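Long-range contacts in mandelate racemase/muconate lactonizing enzyme family protein (Azoarcus sp., PDB 2QDE), which belongs to the mandelate racemase/muconate lactonizing enzyme family of the enolase superfamily and binds a barium ion in its barrel domain: residues I132-L137 / Y356-D361; D191-I196 / K219-L224; T241-D246 / A263-M268; G303-P308 / Q324-P329. All coordinates share one frame; numbering follows the deposited sequence.

Contact 1. Residues I132-L137 / Y356-D361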
loop_
_atom_site.group_PDB
_atom_site.type_symbol
_atom_site.label_atom_id
_atom_site.label_comp_id
_atom_site.label_asym_id
_atom_site.label_seq_id
_atom_site.Cartn_x
_atom_site.Cartn_y
_atom_site.Cartn_z
ATOM N N ILE A 132 35.600 19.524 -6.307
ATOM C CA ILE A 132 36.192 20.079 -5.095
ATOM C C ILE A 132 37.683 19.741 -5.162
ATOM O O ILE A 132 38.062 18.716 -5.722
ATOM C CB ILE A 132 35.558 19.503 -3.803
ATOM C CG1 ILE A 132 35.655 17.976 -3.786
ATOM C CG2 ILE A 132 34.114 19.964 -3.694
ATOM C CD1 ILE A 132 35.176 17.361 -2.494
ATOM N N GLU A 133 38.529 20.601 -4.606
ATOM C CA GLU A 133 39.971 20.376 -4.673
ATOM C C GLU A 133 40.515 19.385 -3.656
ATOM O O GLU A 133 41.527 18.727 -3.903
ATOM C CB GLU A 133 40.696 21.716 -4.561
ATOM C CG GLU A 133 40.294 22.669 -5.674
ATOM C CD GLU A 133 40.792 24.078 -5.458
ATOM O OE1 GLU A 133 40.752 24.559 -4.295
ATOM O OE2 GLU A 133 41.208 24.710 -6.454
ATOM N N ARG A 134 39.850 19.274 -2.515
ATOM C CA ARG A 134 40.277 18.341 -1.488
ATOM C C ARG A 134 39.051 17.728 -0.834
ATOM O O ARG A 134 37.973 18.325 -0.821
ATOM C CB ARG A 134 41.162 19.037 -0.454
ATOM C CG ARG A 134 40.492 20.137 0.322
ATOM C CD ARG A 134 41.496 20.761 1.266
ATOM N NE ARG A 134 40.886 21.744 2.152
ATOM C CZ ARG A 134 41.542 22.387 3.113
ATOM N NH1 ARG A 134 42.838 22.149 3.311
ATOM N NH2 ARG A 134 40.905 23.255 3.882
ATOM N N ILE A 135 39.234 16.533 -0.289
ATOM C CA ILE A 135 38.151 15.775 0.314
ATOM C C ILE A 135 38.288 15.623 1.818
ATOM O O ILE A 135 39.241 15.003 2.301
ATOM C CB ILE A 135 38.112 14.360 -0.312
ATOM C CG1 ILE A 135 38.145 14.477 -1.837
ATOM C CG2 ILE A 135 36.890 13.593 0.177
ATOM C CD1 ILE A 135 38.544 13.192 -2.535
ATOM N N PRO A 136 37.338 16.179 2.583
ATOM C CA PRO A 136 37.404 16.059 4.042
ATOM C C PRO A 136 37.164 14.599 4.443
ATOM O O PRO A 136 36.245 13.945 3.935
ATOM C CB PRO A 136 36.296 17.001 4.516
ATOM C CG PRO A 136 35.299 16.946 3.390
ATOM C CD PRO A 136 36.185 17.000 2.170
ATOM N N LEU A 137 37.989 14.096 5.360
ATOM C CA LEU A 137 37.894 12.713 5.795
ATOM C C LEU A 137 37.561 12.490 7.263
ATOM O O LEU A 137 37.764 13.355 8.115
ATOM C CB LEU A 137 39.213 11.990 5.505
ATOM C CG LEU A 137 39.721 11.918 4.066
ATOM C CD1 LEU A 137 41.172 11.419 4.069
ATOM C CD2 LEU A 137 38.825 10.994 3.245
ATOM N N TYR A 356 42.510 15.657 5.363
ATOM C CA TYR A 356 41.976 15.832 4.013
ATOM C C TYR A 356 42.699 14.939 3.008
ATOM O O TYR A 356 43.868 14.611 3.190
ATOM C CB TYR A 356 42.137 17.283 3.556
ATOM C CG TYR A 356 41.129 18.259 4.115
ATOM C CD1 TYR A 356 39.878 18.418 3.520
ATOM C CD2 TYR A 356 41.446 19.063 5.211
ATOM C CE1 TYR A 356 38.957 19.370 4.002
ATOM C CE2 TYR A 356 40.540 20.013 5.701
ATOM C CZ TYR A 356 39.298 20.159 5.091
ATOM O OH TYR A 356 38.403 21.097 5.575
ATOM N N LEU A 357 41.993 14.560 1.947
ATOM C CA LEU A 357 42.559 13.749 0.874
ATOM C C LEU A 357 42.564 14.581 -0.405
ATOM O O LEU A 357 41.552 15.176 -0.772
ATOM C CB LEU A 357 41.734 12.474 0.650
ATOM C CG LEU A 357 41.872 11.747 -0.701
ATOM C CD1 LEU A 357 43.326 11.360 -0.960
ATOM C CD2 LEU A 357 40.984 10.502 -0.710
ATOM N N TYR A 358 43.712 14.631 -1.073
ATOM C CA TYR A 358 43.854 15.380 -2.317
ATOM C C TYR A 358 44.113 14.396 -3.442
ATOM O O TYR A 358 45.005 13.556 -3.337
ATOM C CB TYR A 358 45.046 16.336 -2.254
ATOM C CG TYR A 358 44.959 17.405 -1.200
ATOM C CD1 TYR A 358 44.603 18.713 -1.532
ATOM C CD2 TYR A 358 45.256 17.117 0.134
ATOM C CE1 TYR A 358 44.548 19.715 -0.552
ATOM C CE2 TYR A 358 45.202 18.100 1.112
ATOM C CZ TYR A 358 44.848 19.393 0.768
ATOM O OH TYR A 358 44.786 20.347 1.757
ATOM N N PRO A 359 43.353 14.492 -4.540
ATOM C CA PRO A 359 43.572 13.563 -5.651
ATOM C C PRO A 359 44.846 13.929 -6.421
ATOM O O PRO A 359 45.145 15.109 -6.603
ATOM C CB PRO A 359 42.325 13.757 -6.501
ATOM C CG PRO A 359 42.058 15.222 -6.338
ATOM C CD PRO A 359 42.251 15.425 -4.842
ATOM N N ASN A 360 45.600 12.925 -6.860
ATOM C CA ASN A 360 46.808 13.204 -7.636
ATOM C C ASN A 360 46.327 13.827 -8.945
ATOM O O ASN A 360 45.190 13.600 -9.363
ATOM C CB ASN A 360 47.592 11.913 -7.912
ATOM C CG ASN A 360 48.427 11.466 -6.718
ATOM O OD1 ASN A 360 48.921 10.332 -6.678
ATOM N ND2 ASN A 360 48.598 12.354 -5.744
ATOM N N ASP A 361 47.181 14.604 -9.601
ATOM C CA ASP A 361 46.767 15.247 -10.837
ATOM C C ASP A 361 47.425 14.696 -12.093
ATOM O O ASP A 361 47.279 15.254 -13.173
ATOM C CB ASP A 361 46.996 16.751 -10.730
ATOM C CG ASP A 361 46.158 17.381 -9.628
ATOM O OD1 ASP A 361 44.905 17.313 -9.709
ATOM O OD2 ASP A 361 46.748 17.937 -8.674
HETATM O O HOH W 1 38.176 23.800 3.789
#
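The guanidinium of R134 lies flat on the ring of Y356: the two planes are 9° apart, and R134 CZ sits 3.8 Å from the Y356 centroid, a cation-pi stack over the ring face. R134 CD covers the same face as a CH-pi partner. Y358 OH lies at the guanidinium's edge, in its plane, and accepts from R134 NH1 over 3.1 Å in a nearly straight bond (164°), while a water accepts from R134 NH2 and also bonds to Y356 OH. The stack on Y356 and the bond to Y358 OH follow from the torsions: CG of R134 takes the crowded place between backbone N and carbonyl carbon (chi1 63°), and the chain then runs extended. R134 CB rests over the face of the Y358 ring, 3.8 Å from its centroid, so the arginine lies between two tyrosines. P136 CB touches Y356 CE1 at 3.6 Å.

Beneath this layer, I135 and L357 form an antiparallel hydrogen-bonded pair: I135 N gives to L357 O (2.7 Å) and L357 N to I135 O (2.8 Å). On their sheet face, I135 CD1 meets L357 CD2 at 4.1 Å. From beyond the bridge, L137 CD1 packs on L357 CB.

The pairing joins strand 356-358 to strand 135-140 of the barrel domain. I135, L357 and P359 lean on helix 303-315, and L137 and L357 touch F352 of strand 351-353.

Contact 2. Residues D191-I196 / K219-L224. With BA (barium ion), chain I.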
loop_
_atom_site.group_PDB
_atom_site.type_symbol
_atom_site.label_atom_id
_atom_site.label_comp_id
_atom_site.label_asym_id
_atom_site.label_seq_id
_atom_site.Cartn_x
_atom_site.Cartn_y
_atom_site.Cartn_z
ATOM N N ASP A 191 31.448 14.377 15.867
ATOM C CA ASP A 191 30.635 13.454 15.071
ATOM C C ASP A 191 31.161 12.040 15.345
ATOM O O ASP A 191 32.223 11.659 14.860
ATOM C CB ASP A 191 30.779 13.793 13.577
ATOM C CG ASP A 191 29.985 12.853 12.663
ATOM O OD1 ASP A 191 29.492 11.805 13.133
ATOM O OD2 ASP A 191 29.868 13.161 11.457
ATOM N N LEU A 192 30.417 11.273 16.132
ATOM C CA LEU A 192 30.818 9.917 16.490
ATOM C C LEU A 192 29.724 8.902 16.154
ATOM O O LEU A 192 28.555 9.126 16.469
ATOM C CB LEU A 192 31.116 9.861 17.991
ATOM C CG LEU A 192 31.441 8.498 18.602
ATOM C CD1 LEU A 192 32.792 8.017 18.082
ATOM C CD2 LEU A 192 31.453 8.607 20.127
ATOM N N PHE A 193 30.093 7.802 15.500
ATOM C CA PHE A 193 29.113 6.767 15.186
ATOM C C PHE A 193 29.738 5.379 15.170
ATOM O O PHE A 193 30.956 5.246 15.259
ATOM C CB PHE A 193 28.371 7.070 13.867
ATOM C CG PHE A 193 29.235 7.061 12.634
ATOM C CD1 PHE A 193 29.315 5.923 11.831
ATOM C CD2 PHE A 193 29.907 8.219 12.228
ATOM C CE1 PHE A 193 30.049 5.936 10.630
ATOM C CE2 PHE A 193 30.643 8.249 11.033
ATOM C CZ PHE A 193 30.711 7.105 10.230
ATOM N N ILE A 194 28.903 4.347 15.079
ATOM C CA ILE A 194 29.400 2.974 15.086
ATOM C C ILE A 194 28.935 2.153 13.885
ATOM O O ILE A 194 27.902 2.444 13.281
ATOM C CB ILE A 194 28.969 2.242 16.371
ATOM C CG1 ILE A 194 27.439 2.238 16.482
ATOM C CG2 ILE A 194 29.588 2.921 17.585
ATOM C CD1 ILE A 194 26.913 1.432 17.656
ATOM N N ASP A 195 29.709 1.123 13.561
ATOM C CA ASP A 195 29.433 0.236 12.431
ATOM C C ASP A 195 29.251 -1.186 12.965
ATOM O O ASP A 195 30.126 -1.705 13.652
ATOM C CB ASP A 195 30.612 0.292 11.462
ATOM C CG ASP A 195 30.331 -0.404 10.146
ATOM O OD1 ASP A 195 29.317 -1.124 10.039
ATOM O OD2 ASP A 195 31.148 -0.238 9.213
ATOM N N ILE A 196 28.116 -1.805 12.646
ATOM C CA ILE A 196 27.800 -3.152 13.122
ATOM C C ILE A 196 28.062 -4.239 12.082
ATOM O O ILE A 196 28.128 -5.421 12.415
ATOM C CB ILE A 196 26.314 -3.249 13.545
ATOM C CG1 ILE A 196 25.895 -1.973 14.283
ATOM C CG2 ILE A 196 26.106 -4.447 14.451
ATOM C CD1 ILE A 196 26.710 -1.681 15.535
ATOM N N LYS A 219 24.829 8.235 14.143
ATOM C CA LYS A 219 24.151 7.191 13.380
ATOM C C LYS A 219 24.647 5.792 13.730
ATOM O O LYS A 219 25.668 5.636 14.406
ATOM C CB LYS A 219 24.361 7.433 11.878
ATOM C CG LYS A 219 25.818 7.743 11.505
ATOM C CD LYS A 219 25.968 8.056 10.023
ATOM C CE LYS A 219 27.278 8.767 9.720
ATOM N NZ LYS A 219 27.312 10.129 10.302
ATOM N N ILE A 220 23.901 4.785 13.278
ATOM C CA ILE A 220 24.261 3.382 13.468
ATOM C C ILE A 220 24.401 2.794 12.065
ATOM O O ILE A 220 23.429 2.749 11.313
ATOM C CB ILE A 220 23.166 2.574 14.204
ATOM C CG1 ILE A 220 22.820 3.230 15.546
ATOM C CG2 ILE A 220 23.657 1.149 14.427
ATOM C CD1 ILE A 220 23.984 3.349 16.481
ATOM N N GLU A 221 25.601 2.354 11.707
ATOM C CA GLU A 221 25.825 1.788 10.383
ATOM C C GLU A 221 25.496 0.297 10.282
ATOM O O GLU A 221 26.066 -0.532 11.001
ATOM C CB GLU A 221 27.274 2.012 9.952
ATOM C CG GLU A 221 27.569 1.588 8.510
ATOM C CD GLU A 221 29.029 1.791 8.127
ATOM O OE1 GLU A 221 29.664 2.708 8.697
ATOM O OE2 GLU A 221 29.529 1.048 7.243
ATOM N N GLN A 222 24.571 -0.021 9.378
ATOM C CA GLN A 222 24.131 -1.391 9.107
ATOM C C GLN A 222 24.001 -2.303 10.329
ATOM O O GLN A 222 24.790 -3.241 10.504
ATOM C CB GLN A 222 25.077 -2.057 8.103
ATOM C CG GLN A 222 24.494 -3.306 7.457
ATOM C CD GLN A 222 23.392 -2.982 6.463
ATOM O OE1 GLN A 222 22.325 -3.601 6.475
ATOM N NE2 GLN A 222 23.647 -2.013 5.592
ATOM N N PRO A 223 22.999 -2.050 11.182
ATOM C CA PRO A 223 22.821 -2.889 12.367
ATOM C C PRO A 223 22.325 -4.301 12.041
ATOM O O PRO A 223 22.715 -5.267 12.698
ATOM C CB PRO A 223 21.814 -2.097 13.205
ATOM C CG PRO A 223 21.005 -1.388 12.181
ATOM C CD PRO A 223 22.039 -0.931 11.178
ATOM N N LEU A 224 21.487 -4.415 11.013
ATOM C CA LEU A 224 20.905 -5.699 10.618
ATOM C C LEU A 224 21.489 -6.246 9.312
ATOM O O LEU A 224 22.167 -5.530 8.578
ATOM C CB LEU A 224 19.384 -5.537 10.486
ATOM C CG LEU A 224 18.688 -4.946 11.720
ATOM C CD1 LEU A 224 17.260 -4.533 11.376
ATOM C CD2 LEU A 224 18.704 -5.973 12.852
HETATM BA BA BA I . 30.175 -1.659 7.091
HETATM O O HOH W 2 29.670 11.392 9.130
#
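The F193 ring carries the aliphatic end of K219 on one face, K219 CE standing 3.6 Å from the F193 centroid and only 11° off the ring normal, and has E221 OE1 at its edge, in plane. A first torsion in the crowded position and a bend at chi4 bring K219 there, leaving K219 NZ off-centre over the ring in a cation-pi contact. The ammonium also makes a long salt bridge to D191 OD1, and one water links it to D191 OD2; D191 OD1 has a hydrogen bond to S218 OG. The second pair of flat groups is the carboxylates of D195 and E221, stacked with planes 28° apart and both CG atoms anti to their backbone N.

The backbone places them: parallel strands 192-195 and 220-221 are joined by E221 N to I194 O (2.8 Å) and I196 N to E221 O (2.9 Å, 175°). On the face of I194 and I220, I194 CG1 touches I220 CD1.

D195 OD2 and E221 OE2 come within 2.9 Å because both bind the barium ion, at 2.7 Å and 2.8 Å respectively. D195 chelates it through both oxygens, D195 OD1 being the longer at 3.1 Å; N197 and D246 complete the protein's part of the site. K165 NZ meets D195 OD2 and E221 OE1. The ion and this lysine would offset the repulsion of two buried acids, probably keeping both ionised.

Contact 3. Residues T241-D246 / A263-M268. With BA (barium ion), chain I.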
loop_
_atom_site.group_PDB
_atom_site.type_symbol
_atom_site.label_atom_id
_atom_site.label_comp_id
_atom_site.label_asym_id
_atom_site.label_seq_id
_atom_site.Cartn_x
_atom_site.Cartn_y
_atom_site.Cartn_z
ATOM N N THR A 241 17.938 7.210 16.832
ATOM C CA THR A 241 19.226 7.272 16.151
ATOM C C THR A 241 19.133 6.939 14.667
ATOM O O THR A 241 18.554 5.926 14.283
ATOM C CB THR A 241 20.232 6.313 16.815
ATOM O OG1 THR A 241 20.165 6.471 18.237
ATOM C CG2 THR A 241 21.650 6.614 16.337
ATOM N N PRO A 242 19.717 7.792 13.812
ATOM C CA PRO A 242 19.687 7.563 12.365
ATOM C C PRO A 242 20.288 6.204 12.031
ATOM O O PRO A 242 21.261 5.790 12.648
ATOM C CB PRO A 242 20.533 8.708 11.812
ATOM C CG PRO A 242 20.348 9.794 12.831
ATOM C CD PRO A 242 20.442 9.034 14.130
ATOM N N ILE A 243 19.696 5.518 11.058
ATOM C CA ILE A 243 20.163 4.210 10.631
ATOM C C ILE A 243 20.664 4.315 9.188
ATOM O O ILE A 243 19.888 4.637 8.285
ATOM C CB ILE A 243 19.020 3.172 10.687
ATOM C CG1 ILE A 243 18.403 3.136 12.092
ATOM C CG2 ILE A 243 19.533 1.805 10.267
ATOM C CD1 ILE A 243 19.368 2.735 13.192
ATOM N N TYR A 244 21.953 4.051 8.980
ATOM C CA TYR A 244 22.561 4.112 7.649
ATOM C C TYR A 244 22.765 2.714 7.069
ATOM O O TYR A 244 22.992 1.757 7.809
ATOM C CB TYR A 244 23.914 4.828 7.708
ATOM C CG TYR A 244 23.829 6.341 7.673
ATOM C CD1 TYR A 244 22.891 7.034 8.445
ATOM C CD2 TYR A 244 24.718 7.080 6.898
ATOM C CE1 TYR A 244 22.847 8.430 8.444
ATOM C CE2 TYR A 244 24.682 8.473 6.888
ATOM C CZ TYR A 244 23.747 9.140 7.663
ATOM O OH TYR A 244 23.721 10.514 7.646
ATOM N N ALA A 245 22.705 2.607 5.744
ATOM C CA ALA A 245 22.875 1.324 5.077
ATOM C C ALA A 245 24.183 1.235 4.290
ATOM O O ALA A 245 24.530 2.153 3.548
ATOM C CB ALA A 245 21.706 1.077 4.144
ATOM N N ASP A 246 24.908 0.134 4.465
ATOM C CA ASP A 246 26.147 -0.088 3.728
ATOM C C ASP A 246 25.936 -1.362 2.928
ATOM O O ASP A 246 25.604 -1.314 1.742
ATOM C CB ASP A 246 27.339 -0.258 4.676
ATOM C CG ASP A 246 28.630 -0.611 3.942
ATOM O OD1 ASP A 246 28.631 -0.690 2.690
ATOM O OD2 ASP A 246 29.654 -0.810 4.629
ATOM N N ALA A 263 14.110 2.360 4.511
ATOM C CA ALA A 263 15.002 1.555 5.337
ATOM C C ALA A 263 16.285 2.253 5.786
ATOM O O ALA A 263 17.084 1.662 6.513
ATOM C CB ALA A 263 15.352 0.264 4.598
ATOM N N ALA A 264 16.496 3.500 5.370
ATOM C CA ALA A 264 17.725 4.181 5.756
ATOM C C ALA A 264 17.652 5.695 5.820
ATOM O O ALA A 264 16.870 6.322 5.113
ATOM C CB ALA A 264 18.860 3.763 4.816
ATOM N N ASP A 265 18.502 6.268 6.668
ATOM C CA ASP A 265 18.600 7.714 6.854
ATOM C C ASP A 265 19.865 8.239 6.174
ATOM O O ASP A 265 20.101 9.445 6.113
ATOM C CB ASP A 265 18.649 8.042 8.344
ATOM C CG ASP A 265 17.369 7.660 9.062
ATOM O OD1 ASP A 265 16.314 8.223 8.702
ATOM O OD2 ASP A 265 17.419 6.800 9.976
ATOM N N GLY A 266 20.673 7.314 5.664
ATOM C CA GLY A 266 21.921 7.672 5.008
ATOM C C GLY A 266 22.525 6.433 4.378
ATOM O O GLY A 266 22.068 5.323 4.652
ATOM N N LEU A 267 23.563 6.608 3.561
ATOM C CA LEU A 267 24.171 5.471 2.865
ATOM C C LEU A 267 25.700 5.496 2.845
ATOM O O LEU A 267 26.307 6.560 2.932
ATOM C CB LEU A 267 23.681 5.456 1.413
ATOM C CG LEU A 267 22.183 5.607 1.119
ATOM C CD1 LEU A 267 21.994 6.050 -0.333
ATOM C CD2 LEU A 267 21.459 4.303 1.390
ATOM N N MET A 268 26.312 4.318 2.738
ATOM C CA MET A 268 27.766 4.218 2.632
ATOM C C MET A 268 28.027 3.515 1.307
ATOM O O MET A 268 27.267 2.634 0.902
ATOM C CB MET A 268 28.406 3.369 3.741
ATOM C CG MET A 268 27.544 3.020 4.927
ATOM S SD MET A 268 27.012 4.420 5.895
ATOM C CE MET A 268 28.495 5.365 5.963
HETATM BA BA BA I . 30.175 -1.659 7.091
HETATM O O HOH W 3 16.232 6.034 12.795
HETATM O O HOH W 4 20.834 11.222 8.497
#
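A beta-alpha-beta unit of the barrel domain, strand 243-245, helix 252-261 and strand 266-269, brings these two parallel strands together, and D246, at the C-terminal end of the first, is a ligand of the barium ion through D246 OD2 (2.7 Å). The other oxygen, D246 OD1, is engaged by K273 and Y57. Backbone bonds tie the segments: D265 N, just before the second strand, to I243 O (2.7 Å), A245 N to G266 O, with the donor 29° above the carbonyl plane, and M268 N to A245 O (2.9 Å). Before the strands pair, the D265 side chain reaches across to accept from I243 N on the anti lone pair of D265 OD2, at 2.8 Å and 172°. Its D265 OD1 is held by R236 and by Y202 of a neighbouring subunit.

D246 CB presses on M268 CG at 3.3 Å, the two side chains crossing at about a right angle. M268 bends at chi2 and chi3, which puts its sulfur in the plane of the Y244 ring, 5.0 Å from M268 SD to the ring centroid: an edge-on Met-aromatic contact. Over the ring face lies bare backbone, G266 CA standing 3.2 Å from the Y244 centroid and 5° off its normal.

Contact 4. Residues G303-P308 / Q324-P329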
loop_
_atom_site.group_PDB
_atom_site.type_symbol
_atom_site.label_atom_id
_atom_site.label_comp_id
_atom_site.label_asym_id
_atom_site.label_seq_id
_atom_site.Cartn_x
_atom_site.Cartn_y
_atom_site.Cartn_z
ATOM N N GLY A 303 48.053 3.052 -2.106
ATOM C CA GLY A 303 47.688 4.357 -2.624
ATOM C C GLY A 303 46.981 4.170 -3.954
ATOM O O GLY A 303 46.230 5.045 -4.405
ATOM N N LEU A 304 47.219 3.023 -4.590
ATOM C CA LEU A 304 46.575 2.735 -5.863
ATOM C C LEU A 304 45.119 2.363 -5.610
ATOM O O LEU A 304 44.234 2.775 -6.351
ATOM C CB LEU A 304 47.280 1.593 -6.604
ATOM C CG LEU A 304 46.637 1.226 -7.952
ATOM C CD1 LEU A 304 46.566 2.462 -8.836
ATOM C CD2 LEU A 304 47.443 0.139 -8.646
ATOM N N GLU A 305 44.875 1.583 -4.562
ATOM C CA GLU A 305 43.512 1.187 -4.218
ATOM C C GLU A 305 42.688 2.434 -3.890
ATOM O O GLU A 305 41.509 2.528 -4.242
ATOM C CB GLU A 305 43.530 0.243 -3.006
ATOM C CG GLU A 305 42.171 -0.306 -2.568
ATOM C CD GLU A 305 41.350 0.673 -1.733
ATOM O OE1 GLU A 305 41.946 1.485 -0.987
ATOM O OE2 GLU A 305 40.099 0.618 -1.806
ATOM N N ALA A 306 43.312 3.400 -3.224
ATOM C CA ALA A 306 42.600 4.619 -2.844
ATOM C C ALA A 306 42.310 5.582 -3.995
ATOM O O ALA A 306 41.380 6.388 -3.913
ATOM C CB ALA A 306 43.375 5.344 -1.753
ATOM N N SER A 307 43.085 5.490 -5.072
ATOM C CA SER A 307 42.927 6.405 -6.206
ATOM C C SER A 307 41.588 6.501 -6.940
ATOM O O SER A 307 41.074 7.601 -7.131
ATOM C CB SER A 307 44.035 6.163 -7.228
ATOM O OG SER A 307 45.260 6.617 -6.702
ATOM N N PRO A 308 41.013 5.369 -7.379
ATOM C CA PRO A 308 39.725 5.495 -8.079
ATOM C C PRO A 308 38.727 6.311 -7.249
ATOM O O PRO A 308 38.102 7.252 -7.749
ATOM C CB PRO A 308 39.287 4.040 -8.263
ATOM C CG PRO A 308 40.596 3.315 -8.394
ATOM C CD PRO A 308 41.442 3.959 -7.305
ATOM N N GLN A 324 34.267 12.014 3.777
ATOM C CA GLN A 324 34.472 10.655 3.314
ATOM C C GLN A 324 35.313 9.753 4.218
ATOM O O GLN A 324 35.749 10.161 5.297
ATOM C CB GLN A 324 35.056 10.716 1.905
ATOM C CG GLN A 324 34.182 11.521 0.949
ATOM C CD GLN A 324 32.838 10.861 0.727
ATOM O OE1 GLN A 324 32.775 9.696 0.357
ATOM N NE2 GLN A 324 31.758 11.600 0.954
ATOM N N GLU A 325 35.551 8.531 3.757
ATOM C CA GLU A 325 36.290 7.566 4.555
ATOM C C GLU A 325 37.220 6.675 3.730
ATOM O O GLU A 325 37.461 5.519 4.079
ATOM C CB GLU A 325 35.287 6.698 5.309
ATOM C CG GLU A 325 35.847 5.997 6.511
ATOM C CD GLU A 325 35.099 4.722 6.818
ATOM O OE1 GLU A 325 35.190 3.771 6.002
ATOM O OE2 GLU A 325 34.417 4.669 7.868
ATOM N N ASN A 326 37.747 7.216 2.639
ATOM C CA ASN A 326 38.641 6.469 1.764
ATOM C C ASN A 326 40.090 6.686 2.224
ATOM O O ASN A 326 40.785 7.541 1.691
ATOM C CB ASN A 326 38.433 6.959 0.327
ATOM C CG ASN A 326 39.373 6.303 -0.670
ATOM O OD1 ASN A 326 39.481 5.080 -0.738
ATOM N ND2 ASN A 326 40.048 7.128 -1.467
ATOM N N ALA A 327 40.542 5.908 3.209
ATOM C CA ALA A 327 41.897 6.073 3.747
ATOM C C ALA A 327 42.691 4.777 3.934
ATOM O O ALA A 327 43.407 4.617 4.929
ATOM C CB ALA A 327 41.825 6.830 5.076
ATOM N N GLY A 328 42.573 3.864 2.975
ATOM C CA GLY A 328 43.280 2.597 3.058
ATOM C C GLY A 328 44.754 2.712 3.413
ATOM O O GLY A 328 45.221 1.998 4.305
ATOM N N PRO A 329 45.515 3.592 2.740
ATOM C CA PRO A 329 46.945 3.774 3.010
ATOM C C PRO A 329 47.287 4.111 4.464
ATOM O O PRO A 329 48.317 3.670 4.978
ATOM C CB PRO A 329 47.338 4.896 2.050
ATOM C CG PRO A 329 46.421 4.668 0.878
ATOM C CD PRO A 329 45.099 4.418 1.592
HETATM O O HOH W 5 41.615 3.797 0.385
HETATM O O HOH W 6 38.602 2.688 -2.312
#
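One direct hydrogen bond spans the two segments: N326 ND2 donates to A306 O at 2.9 Å (N-H...O angle 158°). The donor lies in the carbonyl plane on a lone pair, and the acceptor is 14° out of the amide plane of N326. With CG anti to the backbone N (chi1 177°), the asparagine extends toward the helix carrying A306. Internal to helix 303-315, S307 OG bonds back to G303 O.

Water-mediated bonds form a second group. One water gives its protons to E305 OE1 and N326 OD1, each 2.7 Å from it, and accepts from G328 N at 2.8 Å, linking the helix 303-315 carboxylate to the first turn of helix 328-332, just past A327 at the N-cap position. A second water lies 2.6 Å from E305 OE2 and also reaches N326 OD1, though acceptors there outnumber its protons. E305 OE2 is further bound by Q272 and by the backbone N of M299.

Apolar contact is slight. P329 CD meets A306 CB at 3.9 Å, and P329 CG touches G303 CA at 3.7 Å.

All six touching residues are buried. Helix 303-315 meets strand 45-49 through L304 and E305. Q324 bonds to P136 and G138 and, with E325, to C296, so 324-325 bridges strands 135-140 and 294-296, closing the barrel between its first and last parallel strands, as in the modified TIM barrel of the enolase superfamily.

How the contacts relate
All four contacts involve the barrel domain. Contact 1 pairs strands 135-140 and 356-358, and the chain between its segments contains contacts 2, 3 and 4, in that order. Contacts 2 and 3 are adjacent, centres 8 Å apart, because strands 220-221 and 243-245 are neighbours in one sheet: Q222 N meets Y244 O at 2.8 Å. Together they supply three of the four protein residues at the barium ion. Contact 4 lies 11 Å from contact 1 between centres and touches it, P136 O being 2.8 Å from Q324 N. Contacts 1 and 2 reach the same sheet, centres about 25 Å apart; contacts 2 and 4 do not touch, though their nearest atoms are about 5 Å apart.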